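Local coordinates for protein putative NAD(P)H-flavin oxidoreductase (Streptococcus pyogenes serotype M1, PDB 2HAY) that binds flavin mononucleotide and probably works as an NAD(P)H-dependent oxidoreductase of the nitroreductase family, at residues M156-A159 with A160-I164. Residues are numbered along the deposited sequence; the frame is centred on the assembly and turned at random.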
# COMPACT_ATOMS: atom_id res chain seq x y z
N MSE B 156 -1.19 -10.09 -1.41
CA MSE B 156 -1.83 -10.74 -0.27
C MSE B 156 -3.29 -11.11 -0.51
O MSE B 156 -3.72 -12.15 -0.03
CB MSE B 156 -1.74 -9.87 0.97
CG MSE B 156 -0.31 -9.81 1.56
SE MSE B 156 -0.36 -8.98 3.31
CE MSE B 156 -0.86 -7.20 2.73
N MSE B 157 -4.03 -10.27 -1.24
CA MSE B 157 -5.42 -10.59 -1.62
C MSE B 157 -5.48 -11.74 -2.62
O MSE B 157 -6.29 -12.67 -2.48
CB MSE B 157 -6.16 -9.36 -2.18
CG MSE B 157 -7.62 -9.65 -2.56
SE MSE B 157 -8.68 -10.31 -1.05
CE MSE B 157 -8.90 -8.58 -0.19
N THR B 158 -4.62 -11.67 -3.64
CA THR B 158 -4.45 -12.76 -4.60
C THR B 158 -4.08 -14.07 -3.89
O THR B 158 -4.75 -15.05 -4.09
CB THR B 158 -3.40 -12.37 -5.66
OG1 THR B 158 -3.82 -11.16 -6.29
CG2 THR B 158 -3.26 -13.47 -6.75
N ALA B 159 -3.05 -14.05 -3.02
CA ALA B 159 -2.75 -15.21 -2.18
C ALA B 159 -3.97 -15.71 -1.39
O ALA B 159 -4.25 -16.89 -1.37
CB ALA B 159 -1.57 -14.91 -1.22
N ALA B 160 -4.71 -14.80 -0.76
CA ALA B 160 -5.84 -15.18 0.07
C ALA B 160 -6.93 -15.90 -0.73
O ALA B 160 -7.43 -16.93 -0.30
CB ALA B 160 -6.42 -13.97 0.78
N LEU B 161 -7.25 -15.37 -1.92
CA LEU B 161 -8.21 -15.96 -2.85
C LEU B 161 -7.77 -17.35 -3.34
O LEU B 161 -8.60 -18.20 -3.69
CB LEU B 161 -8.43 -15.03 -4.05
CG LEU B 161 -9.24 -13.78 -3.75
CD1 LEU B 161 -8.95 -12.68 -4.80
CD2 LEU B 161 -10.76 -14.03 -3.66
N LEU B 162 -6.47 -17.58 -3.30
CA LEU B 162 -5.87 -18.83 -3.67
C LEU B 162 -5.74 -19.80 -2.48
O LEU B 162 -5.41 -20.96 -2.66
CB LEU B 162 -4.50 -18.55 -4.30
CG LEU B 162 -4.52 -17.97 -5.73
CD1 LEU B 162 -3.08 -17.72 -6.16
CD2 LEU B 162 -5.25 -18.93 -6.73
N GLY B 163 -6.03 -19.33 -1.27
CA GLY B 163 -5.84 -20.14 -0.07
C GLY B 163 -4.42 -20.16 0.45
O GLY B 163 -4.07 -20.98 1.28
N ILE B 164 -3.60 -19.23 -0.05
CA ILE B 164 -2.20 -19.14 0.32
C ILE B 164 -2.10 -18.13 1.46
O ILE B 164 -2.61 -17.02 1.37
CB ILE B 164 -1.33 -18.74 -0.91
CG1 ILE B 164 -1.35 -19.87 -1.95
CG2 ILE B 164 0.10 -18.34 -0.49
CD1 ILE B 164 -0.76 -19.47 -3.29
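The carbonyl oxygen of Ala159 takes two backbone bonds from residues further along the chain, at the point where the helix 137-162 stops. The firmer comes from Ile164, whose N lies 2.8 Å from Ala159 O and stands above the carbonyl plane; the other, from the N of Leu162, is weak and strongly bent, and as this amide also makes a weak bond to Thr158 O, it is divided between two carbonyls where the regular ladder frays. Together with the bond from Gly163 N back to Ala160 O, 2.9 Å, this is the worked case of a Schellman motif: Gly163 turns to a positive phi of 82°, the chain leaves the helix, and the amide of Ile164 folds back into the last turn. Just before this, the regular i to i+4 pattern still holds, with Leu161 N bonded to Met157 O at 2.9 Å and nearly straight (166°), and Ala160 N bonded to Met156 O.

An apolar contact comes with the motif. CB and CG2 of Ile164 both lie 3.9 Å from the methyl CB of Ala159; because CG2 is anti to the backbone N, this branch lies against the alanine while CG1 stays further from it. On another side of the helix Met157, a selenomethionine, meets Leu161 obliquely. Met157 CG, anti to its own N (chi1 -179°), is set beside Leu161 CD1 at 4.0 Å. Thr158 OG1 is tied back to Asn154 O.

Met157 and Leu161 rest on helix 6-18 and also meet their own counterparts in the second subunit, so this side of the helix belongs to the dimer interface. Met156 and Ala159 face strand 165-169, the side chain of Met156 about 5 Å from the bound flavin mononucleotide, while Thr158 and Ile164 pack on helix 32-43.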